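Local coordinates for protein uronate dehydrogenase (Agrobacterium tumefaciens, PDB 3RFX) that catalyses the NAD-dependent oxidation of uronic acids such as galacturonate and glucuronate, using a Rossmann-fold domain to bind the dinucleotide, at residues R5-G10 / I29-D34; I68-G73 / I106-S111. The protein carries 1 engineered substitution. One frame throughout, in Å; residues are numbered along the deposited sequence.

Contact 1: R5-G10 / I29-D34. With NAD (nicotinamide-adenine-dinucleotide), chain D.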
ATOM      1  N   ARG A   5      33.437 -13.679  24.220  1.00 27.01           N
ATOM      2  CA  ARG A   5      33.381 -14.932  23.473  1.00 26.30           C
ATOM      3  C   ARG A   5      32.277 -14.929  22.417  1.00 25.79           C
ATOM      4  O   ARG A   5      31.106 -14.700  22.723  1.00 23.76           O
ATOM      5  CB  ARG A   5      33.206 -16.121  24.418  1.00 23.68           C
ATOM      6  CG  ARG A   5      33.185 -17.467  23.709  1.00 23.85           C
ATOM      7  CD  ARG A   5      33.002 -18.631  24.678  1.00 25.68           C
ATOM      8  NE  ARG A   5      34.229 -18.954  25.411  1.00 28.50           N
ATOM      9  CZ  ARG A   5      34.459 -18.633  26.683  1.00 33.50           C
ATOM     10  NH1 ARG A   5      33.546 -17.971  27.391  1.00 25.97           N
ATOM     11  NH2 ARG A   5      35.606 -18.983  27.252  1.00 28.81           N
ATOM     12  N   LEU A   6      32.667 -15.190  21.175  1.00 23.57           N
ATOM     13  CA  LEU A   6      31.723 -15.305  20.071  1.00 22.13           C
ATOM     14  C   LEU A   6      31.689 -16.746  19.594  1.00 21.53           C
ATOM     15  O   LEU A   6      32.734 -17.340  19.339  1.00 22.51           O
ATOM     16  CB  LEU A   6      32.148 -14.392  18.919  1.00 21.18           C
ATOM     17  CG  LEU A   6      31.361 -14.541  17.611  1.00 20.34           C
ATOM     18  CD1 LEU A   6      29.876 -14.242  17.844  1.00 19.60           C
ATOM     19  CD2 LEU A   6      31.948 -13.636  16.531  1.00 20.61           C
ATOM     20  N   LEU A   7      30.492 -17.314  19.491  1.00 18.30           N
ATOM     21  CA  LEU A   7      30.318 -18.645  18.930  1.00 18.50           C
ATOM     22  C   LEU A   7      30.069 -18.569  17.416  1.00 22.55           C
ATOM     23  O   LEU A   7      29.232 -17.787  16.956  1.00 18.45           O
ATOM     24  CB  LEU A   7      29.143 -19.355  19.600  1.00 18.74           C
ATOM     25  CG  LEU A   7      28.687 -20.714  19.050  1.00 18.66           C
ATOM     26  CD1 LEU A   7      29.760 -21.791  19.209  1.00 19.66           C
ATOM     27  CD2 LEU A   7      27.395 -21.159  19.721  1.00 19.59           C
ATOM     28  N   VAL A   8      30.803 -19.374  16.651  1.00 18.68           N
ATOM     29  CA  VAL A   8      30.487 -19.590  15.236  1.00 17.79           C
ATOM     30  C   VAL A   8      30.181 -21.067  15.011  1.00 20.75           C
ATOM     31  O   VAL A   8      31.066 -21.915  15.147  1.00 20.40           O
ATOM     32  CB  VAL A   8      31.646 -19.172  14.306  1.00 18.68           C
ATOM     33  CG1 VAL A   8      31.258 -19.385  12.839  1.00 16.44           C
ATOM     34  CG2 VAL A   8      32.043 -17.724  14.551  1.00 18.39           C
ATOM     35  N   THR A   9      28.926 -21.379  14.693  1.00 17.46           N
ATOM     36  CA  THR A   9      28.547 -22.747  14.355  1.00 16.14           C
ATOM     37  C   THR A   9      28.778 -22.992  12.857  1.00 18.10           C
ATOM     38  O   THR A   9      28.988 -22.050  12.105  1.00 19.44           O
ATOM     39  CB  THR A   9      27.079 -23.058  14.699  1.00 19.84           C
ATOM     40  OG1 THR A   9      26.207 -22.315  13.832  1.00 19.21           O
ATOM     41  CG2 THR A   9      26.767 -22.716  16.174  1.00 20.04           C
ATOM     42  N   GLY A  10      28.737 -24.256  12.440  1.00 18.25           N
ATOM     43  CA  GLY A  10      29.058 -24.626  11.062  1.00 20.15           C
ATOM     44  C   GLY A  10      30.453 -24.201  10.641  1.00 21.21           C
ATOM     45  O   GLY A  10      30.713 -23.926   9.457  1.00 21.68           O
ATOM     46  N   ILE A  29      37.860 -14.326  22.597  1.00 25.82           N
ATOM     47  CA  ILE A  29      37.877 -15.751  22.308  1.00 27.66           C
ATOM     48  C   ILE A  29      36.847 -16.122  21.247  1.00 30.35           C
ATOM     49  O   ILE A  29      35.681 -15.743  21.339  1.00 23.48           O
ATOM     50  CB  ILE A  29      37.570 -16.570  23.562  1.00 28.49           C
ATOM     51  CG1 ILE A  29      38.633 -16.311  24.633  1.00 32.78           C
ATOM     52  CG2 ILE A  29      37.474 -18.057  23.221  1.00 28.60           C
ATOM     53  CD1 ILE A  29      38.185 -16.708  26.027  1.00 37.68           C
ATOM     54  N   LEU A  30      37.278 -16.878  20.244  1.00 27.58           N
ATOM     55  CA  LEU A  30      36.359 -17.376  19.238  1.00 26.79           C
ATOM     56  C   LEU A  30      36.121 -18.858  19.477  1.00 28.04           C
ATOM     57  O   LEU A  30      37.059 -19.655  19.456  1.00 27.43           O
ATOM     58  CB  LEU A  30      36.945 -17.155  17.841  1.00 29.34           C
ATOM     59  CG  LEU A  30      35.979 -17.014  16.668  1.00 31.47           C
ATOM     60  CD1 LEU A  30      35.055 -15.827  16.888  1.00 28.66           C
ATOM     61  CD2 LEU A  30      36.770 -16.842  15.372  1.00 29.42           C
ATOM     62  N   ARG A  31      34.871 -19.232  19.726  1.00 20.14           N
ATOM     63  CA  ARG A  31      34.532 -20.637  19.857  1.00 20.19           C
ATOM     64  C   ARG A  31      33.937 -21.138  18.550  1.00 26.30           C
ATOM     65  O   ARG A  31      32.922 -20.620  18.086  1.00 24.20           O
ATOM     66  CB  ARG A  31      33.553 -20.877  21.008  1.00 19.57           C
ATOM     67  CG  ARG A  31      33.151 -22.330  21.165  1.00 20.31           C
ATOM     68  CD  ARG A  31      32.247 -22.533  22.369  1.00 23.98           C
ATOM     69  NE  ARG A  31      32.932 -22.214  23.620  1.00 25.81           N
ATOM     70  CZ  ARG A  31      32.334 -22.198  24.808  1.00 30.58           C
ATOM     71  NH1 ARG A  31      31.039 -22.470  24.901  1.00 22.86           N
ATOM     72  NH2 ARG A  31      33.027 -21.899  25.899  1.00 28.13           N
ATOM     73  N   LEU A  32      34.587 -22.139  17.963  1.00 22.00           N
ATOM     74  CA  LEU A  32      34.157 -22.733  16.702  1.00 23.26           C
ATOM     75  C   LEU A  32      33.509 -24.080  16.960  1.00 23.45           C
ATOM     76  O   LEU A  32      34.018 -24.885  17.746  1.00 24.69           O
ATOM     77  CB  LEU A  32      35.351 -22.918  15.751  1.00 21.69           C
ATOM     78  CG  LEU A  32      36.118 -21.703  15.224  1.00 26.02           C
ATOM     79  CD1 LEU A  32      35.172 -20.532  14.928  1.00 21.78           C
ATOM     80  CD2 LEU A  32      37.214 -21.274  16.188  1.00 26.69           C
ATOM     81  N   ALA A  33      32.386 -24.335  16.300  1.00 19.62           N
ATOM     82  CA  ALA A  33      31.699 -25.609  16.459  1.00 20.07           C
ATOM     83  C   ALA A  33      31.251 -26.176  15.120  1.00 23.90           C
ATOM     84  O   ALA A  33      30.970 -25.431  14.180  1.00 22.19           O
ATOM     85  CB  ALA A  33      30.501 -25.464  17.406  1.00 20.62           C
ATOM     86  N   ASP A  34      31.194 -27.501  15.041  1.00 23.31           N
ATOM     87  CA  ASP A  34      30.664 -28.186  13.870  1.00 22.78           C
ATOM     88  C   ASP A  34      30.461 -29.651  14.214  1.00 27.07           C
ATOM     89  O   ASP A  34      31.046 -30.153  15.175  1.00 27.31           O
ATOM     90  CB  ASP A  34      31.614 -28.043  12.675  1.00 24.15           C
ATOM     91  CG  ASP A  34      30.900 -28.211  11.333  1.00 22.62           C
ATOM     92  OD1 ASP A  34      30.826 -27.217  10.590  1.00 20.75           O
ATOM     93  OD2 ASP A  34      30.411 -29.320  11.024  1.00 23.30           O
TER
HETATM   94  PA  NAD D 400      28.039 -25.690   4.396  1.00 32.47           P
HETATM   95  O1A NAD D 400      26.925 -26.909   3.904  1.00 38.41           O
HETATM   96  O2A NAD D 400      29.346 -25.355   3.370  1.00 36.37           O
HETATM   97  O5B NAD D 400      28.292 -25.461   6.090  1.00 32.26           O
HETATM   98  C5B NAD D 400      27.402 -26.128   6.912  1.00 25.41           C
HETATM   99  C4B NAD D 400      28.020 -26.733   8.174  1.00 22.54           C
HETATM  100  O4B NAD D 400      27.056 -27.102   9.150  1.00 21.65           O
HETATM  101  C3B NAD D 400      28.880 -27.887   7.902  1.00 22.71           C
HETATM  102  O3B NAD D 400      30.250 -27.728   8.019  1.00 21.77           O
HETATM  103  C2B NAD D 400      28.175 -29.047   8.470  1.00 23.27           C
HETATM  104  O2B NAD D 400      28.961 -30.164   8.865  1.00 26.51           O
HETATM  105  C1B NAD D 400      27.355 -28.425   9.545  1.00 20.99           C
HETATM  106  N9A NAD D 400      26.210 -29.182   9.971  1.00 22.50           N
HETATM  107  C8A NAD D 400      25.240 -29.802   9.154  1.00 22.72           C
HETATM  108  N7A NAD D 400      24.390 -30.497   9.985  1.00 23.07           N
HETATM  109  C5A NAD D 400      24.849 -30.334  11.310  1.00 23.53           C
HETATM  110  C6A NAD D 400      24.365 -30.820  12.538  1.00 20.04           C
HETATM  111  N6A NAD D 400      23.221 -31.664  12.563  1.00 21.86           N
HETATM  112  N1A NAD D 400      25.027 -30.485  13.706  1.00 21.52           N
HETATM  113  C2A NAD D 400      26.149 -29.684  13.687  1.00 20.27           C
HETATM  114  N3A NAD D 400      26.643 -29.178  12.439  1.00 24.20           N
HETATM  115  C4A NAD D 400      25.979 -29.521  11.289  1.00 23.33           C
HETATM  116  O3  NAD D 400      27.102 -24.456   4.224  1.00 34.09           O
HETATM  117  PN  NAD D 400      27.574 -22.987   3.831  1.00 44.16           P
HETATM  118  O1N NAD D 400      28.924 -22.664   4.445  1.00 33.03           O
HETATM  119  O2N NAD D 400      27.660 -22.825   2.318  1.00 46.79           O
HETATM  120  O5D NAD D 400      26.499 -21.981   4.406  1.00 44.57           O
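Strands 5-9 and 30-34 run parallel, their axes 4.8 Å apart at closest approach and 19° from aligned, with Arg5 beside Ile29 and the register unbroken to Val8 beside Leu32. Four backbone bonds alternate across them, from Leu6 N to Ile29 O, from Arg31 N to Leu6 O, from Val8 N to Arg31 O (2.8 Å, nearly straight) and from Ala33 N to Val8 O.

On one face the two arginines meet. Each is extended as far as CD and then bends at chi3, which lays one guanidinium against the other with their planes 38° apart. Arg31 NH2 sits over the rim of the Arg5 group, 3.2 Å from Arg5 NE, while Arg5 CD covers the rim of the Arg31 group. Glu46 probably offsets the like charges, its OE2 forming a salt bridge with Arg5 NH2 and its OE1 another with Arg31 NE; Arg5 NH1 bonds to Gly64 O.

The other face is greasy: Leu30 CD1 lies 3.8 Å from Leu6 CD2, and Leu32 CD1 packs on Val8 CB. At the C-terminal end Asp34 grips the adenosine ribose of NAD like a fork, OD2 taking the hydroxyl O2B at 2.7 Å and OD1 taking O3B at 2.7 Å. Such an acidic residue ending the second strand is a familiar mark of NAD-binding Rossmann folds. The backbone amides of Ser36 and Ala12 hold the carboxylate in place.

Helix 14-22 makes the crossover between the two strands; helix 55-62 packs on Leu7 and Ala33, and strands 67-70 and 45-49 flank the pair.

Contact 2: I68-G73 / I106-S111; sequences IVHLGG and IVFASS. With NAD (nicotinamide-adenine-dinucleotide), chain D.
Ile68 and Ile106 stand side by side at the start of this parallel pairing, Ile68 CD1 resting 4.1 Å from Ile106 CG1, while Ile68 O accepts a nearly straight bond from Val107 N (2.8 Å). Val69 turns to the other face of the sheet, where its CG2 makes a looser contact with Val107 CB and where Ile189 and Phe193 of helix 182-194 lie on it.

His70 carries the next two rungs, giving its N to Val107 O and receiving Ala109 N on its O at 3.2 Å. Its ring meets Phe108 edge to edge, His70 CD2 to Phe108 CD1 3.7 Å. Both side chains leave the strands with CG anti to the backbone N (chi1 -177° and 174°), which brings them out alongside each other. Neither ring stacks on the other, and Leu91 of helix 80-100 touches both.

Leu71 ends the lateral packing with CD2 against Ala109 CB. Here the chains separate: Ala109 is the centre of an inverse gamma turn, and segment 68-73 leads on through Gly72 to Gly73, whose N bonds to the ribose oxygen O4B of NAD at 3.1 Å.

The chemistry divides accordingly. The contact is buried, with apolar flanks and the amides of Val107, His70 and Ala109 hydrogen-bonded across the strands, whereas His70 ND1 turns its polarity to Thr9, and the link to the cofactor here is made by the glycine backbone, through one hydrogen bond from Gly73 N.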
ATOM      1  N   ILE A  68      26.289 -15.256  18.895  1.00 17.44           N
ATOM      2  CA  ILE A  68      26.290 -16.464  18.070  1.00 16.00           C
ATOM      3  C   ILE A  68      26.121 -16.096  16.602  1.00 19.20           C
ATOM      4  O   ILE A  68      25.206 -15.343  16.239  1.00 16.54           O
ATOM      5  CB  ILE A  68      25.139 -17.416  18.427  1.00 17.22           C
ATOM      6  CG1 ILE A  68      25.172 -17.818  19.909  1.00 17.59           C
ATOM      7  CG2 ILE A  68      25.191 -18.679  17.556  1.00 16.53           C
ATOM      8  CD1 ILE A  68      23.998 -18.695  20.313  1.00 15.75           C
ATOM      9  N   VAL A  69      27.013 -16.618  15.766  1.00 16.51           N
ATOM     10  CA  VAL A  69      26.825 -16.573  14.322  1.00 16.31           C
ATOM     11  C   VAL A  69      26.491 -17.999  13.915  1.00 18.62           C
ATOM     12  O   VAL A  69      27.353 -18.882  13.907  1.00 17.22           O
ATOM     13  CB  VAL A  69      28.069 -16.056  13.592  1.00 17.63           C
ATOM     14  CG1 VAL A  69      27.865 -16.123  12.070  1.00 17.35           C
ATOM     15  CG2 VAL A  69      28.366 -14.623  14.019  1.00 17.07           C
ATOM     16  N   HIS A  70      25.218 -18.236  13.629  1.00 15.59           N
ATOM     17  CA  HIS A  70      24.735 -19.588  13.405  1.00 17.27           C
ATOM     18  C   HIS A  70      24.760 -19.973  11.922  1.00 19.87           C
ATOM     19  O   HIS A  70      23.787 -19.744  11.199  1.00 18.18           O
ATOM     20  CB  HIS A  70      23.321 -19.753  13.966  1.00 14.72           C
ATOM     21  CG  HIS A  70      22.787 -21.143  13.843  1.00 17.59           C
ATOM     22  ND1 HIS A  70      23.522 -22.254  14.200  1.00 17.10           N
ATOM     23  CD2 HIS A  70      21.591 -21.606  13.406  1.00 18.05           C
ATOM     24  CE1 HIS A  70      22.807 -23.341  13.975  1.00 17.27           C
ATOM     25  NE2 HIS A  70      21.628 -22.976  13.502  1.00 19.25           N
ATOM     26  N   LEU A  71      25.863 -20.580  11.494  1.00 19.16           N
ATOM     27  CA  LEU A  71      26.039 -21.015  10.103  1.00 17.67           C
ATOM     28  C   LEU A  71      25.789 -22.512   9.946  1.00 21.96           C
ATOM     29  O   LEU A  71      25.637 -23.022   8.829  1.00 18.50           O
ATOM     30  CB  LEU A  71      27.448 -20.672   9.632  1.00 17.06           C
ATOM     31  CG  LEU A  71      27.846 -19.204   9.786  1.00 19.73           C
ATOM     32  CD1 LEU A  71      29.287 -18.973   9.375  1.00 20.72           C
ATOM     33  CD2 LEU A  71      26.896 -18.298   8.992  1.00 19.69           C
ATOM     34  N   GLY A  72      25.736 -23.215  11.073  1.00 17.61           N
ATOM     35  CA  GLY A  72      25.600 -24.660  11.070  1.00 18.48           C
ATOM     36  C   GLY A  72      24.234 -25.161  10.656  1.00 20.36           C
ATOM     37  O   GLY A  72      23.209 -24.612  11.044  1.00 23.36           O
ATOM     38  N   GLY A  73      24.220 -26.231   9.873  1.00 20.79           N
ATOM     39  CA  GLY A  73      22.976 -26.789   9.389  1.00 18.24           C
ATOM     40  C   GLY A  73      23.081 -27.208   7.936  1.00 26.37           C
ATOM     41  O   GLY A  73      24.184 -27.292   7.380  1.00 22.59           O
ATOM     42  N   ILE A 106      21.845 -13.431  18.233  1.00 15.39           N
ATOM     43  CA  ILE A 106      22.092 -14.421  17.183  1.00 14.27           C
ATOM     44  C   ILE A 106      22.056 -13.816  15.777  1.00 17.76           C
ATOM     45  O   ILE A 106      21.140 -13.065  15.440  1.00 14.76           O
ATOM     46  CB  ILE A 106      21.053 -15.544  17.255  1.00 14.56           C
ATOM     47  CG1 ILE A 106      21.181 -16.289  18.589  1.00 15.52           C
ATOM     48  CG2 ILE A 106      21.190 -16.521  16.062  1.00 16.89           C
ATOM     49  CD1 ILE A 106      19.991 -17.150  18.909  1.00 14.38           C
ATOM     50  N   VAL A 107      23.070 -14.118  14.972  1.00 13.82           N
ATOM     51  CA  VAL A 107      22.971 -13.898  13.525  1.00 14.02           C
ATOM     52  C   VAL A 107      22.614 -15.251  12.919  1.00 16.84           C
ATOM     53  O   VAL A 107      23.410 -16.187  12.968  1.00 16.57           O
ATOM     54  CB  VAL A 107      24.284 -13.359  12.916  1.00 14.01           C
ATOM     55  CG1 VAL A 107      24.192 -13.275  11.377  1.00 15.59           C
ATOM     56  CG2 VAL A 107      24.620 -11.990  13.479  1.00 14.92           C
ATOM     57  N   PHE A 108      21.403 -15.371  12.389  1.00 14.46           N
ATOM     58  CA  PHE A 108      20.942 -16.626  11.811  1.00 12.36           C
ATOM     59  C   PHE A 108      21.167 -16.639  10.300  1.00 18.09           C
ATOM     60  O   PHE A 108      20.740 -15.725   9.603  1.00 15.05           O
ATOM     61  CB  PHE A 108      19.453 -16.816  12.107  1.00 14.40           C
ATOM     62  CG  PHE A 108      18.838 -18.013  11.434  1.00 16.93           C
ATOM     63  CD1 PHE A 108      19.443 -19.259  11.505  1.00 19.33           C
ATOM     64  CD2 PHE A 108      17.634 -17.900  10.751  1.00 16.48           C
ATOM     65  CE1 PHE A 108      18.865 -20.370  10.902  1.00 17.42           C
ATOM     66  CE2 PHE A 108      17.051 -19.010  10.141  1.00 15.58           C
ATOM     67  CZ  PHE A 108      17.663 -20.244  10.225  1.00 16.53           C
ATOM     68  N   ALA A 109      21.839 -17.673   9.799  1.00 14.87           N
ATOM     69  CA  ALA A 109      21.966 -17.858   8.352  1.00 18.06           C
ATOM     70  C   ALA A 109      20.669 -18.423   7.784  1.00 15.48           C
ATOM     71  O   ALA A 109      20.500 -19.637   7.697  1.00 17.81           O
ATOM     72  CB  ALA A 109      23.130 -18.795   8.030  1.00 18.46           C
ATOM     73  N   SER A 110      19.729 -17.551   7.440  1.00 14.16           N
ATOM     74  CA  SER A 110      18.563 -17.987   6.696  1.00 13.27           C
ATOM     75  C   SER A 110      19.000 -18.055   5.231  1.00 14.77           C
ATOM     76  O   SER A 110      20.198 -18.091   4.932  1.00 14.52           O
ATOM     77  CB  SER A 110      17.390 -17.016   6.875  1.00 13.48           C
ATOM     78  OG  SER A 110      16.194 -17.552   6.321  1.00 14.71           O
ATOM     79  N   SER A 111      18.046 -18.031   4.313  1.00 14.44           N
ATOM     80  CA  SER A 111      18.391 -18.278   2.920  1.00 16.40           C
ATOM     81  C   SER A 111      17.423 -17.617   1.956  1.00 14.01           C
ATOM     82  O   SER A 111      16.241 -17.475   2.263  1.00 12.59           O
ATOM     83  CB  SER A 111      18.370 -19.791   2.672  1.00 16.10           C
ATOM     84  OG  SER A 111      18.589 -20.067   1.308  1.00 19.72           O
TER
HETATM   85  PA  NAD D 400      28.039 -25.690   4.396  1.00 32.47           P
HETATM   86  O1A NAD D 400      26.925 -26.909   3.904  1.00 38.41           O
HETATM   87  O2A NAD D 400      29.346 -25.355   3.370  1.00 36.37           O
HETATM   88  O5B NAD D 400      28.292 -25.461   6.090  1.00 32.26           O
HETATM   89  C5B NAD D 400      27.402 -26.128   6.912  1.00 25.41           C
HETATM   90  C4B NAD D 400      28.020 -26.733   8.174  1.00 22.54           C
HETATM   91  O4B NAD D 400      27.056 -27.102   9.150  1.00 21.65           O
HETATM   92  C3B NAD D 400      28.880 -27.887   7.902  1.00 22.71           C
HETATM   93  O3B NAD D 400      30.250 -27.728   8.019  1.00 21.77           O
HETATM   94  C2B NAD D 400      28.175 -29.047   8.470  1.00 23.27           C
HETATM   95  O2B NAD D 400      28.961 -30.164   8.865  1.00 26.51           O
HETATM   96  C1B NAD D 400      27.355 -28.425   9.545  1.00 20.99           C
HETATM   97  N9A NAD D 400      26.210 -29.182   9.971  1.00 22.50           N
HETATM   98  C8A NAD D 400      25.240 -29.802   9.154  1.00 22.72           C
HETATM   99  N7A NAD D 400      24.390 -30.497   9.985  1.00 23.07           N
HETATM  100  C5A NAD D 400      24.849 -30.334  11.310  1.00 23.53           C
HETATM  101  C6A NAD D 400      24.365 -30.820  12.538  1.00 20.04           C
HETATM  102  N6A NAD D 400      23.221 -31.664  12.563  1.00 21.86           N
HETATM  103  N1A NAD D 400      25.027 -30.485  13.706  1.00 21.52           N
HETATM  104  C2A NAD D 400      26.149 -29.684  13.687  1.00 20.27           C
HETATM  105  N3A NAD D 400      26.643 -29.178  12.439  1.00 24.20           N
HETATM  106  C4A NAD D 400      25.979 -29.521  11.289  1.00 23.33           C
HETATM  107  O3  NAD D 400      27.102 -24.456   4.224  1.00 34.09           O
HETATM  108  PN  NAD D 400      27.574 -22.987   3.831  1.00 44.16           P
HETATM  109  O1N NAD D 400      28.924 -22.664   4.445  1.00 33.03           O
HETATM  110  O2N NAD D 400      27.660 -22.825   2.318  1.00 46.79           O
HETATM  111  O5D NAD D 400      26.499 -21.981   4.406  1.00 44.57           O

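How the contacts relate
Contacts 1 and 2 illustrate how a Rossmann sheet builds a cofactor site at its switch in strand order. Strands 5-9 and 67-70 are neighbours: from the first the chain proceeds to 30-34 on one side, from the second to 105-111 on the other. The two contact centres lie about 11 Å apart, joined by Leu7 O and Val69 N at 2.8 Å. Thr9 OG1 ties them further, lying 2.7 Å from His70 ND1 in a probable hydrogen bond and also bonded to Gly72 N. Both contacts hold the same ribose of NAD, contact 1 by its hydroxyls and contact 2 by its ring oxygen.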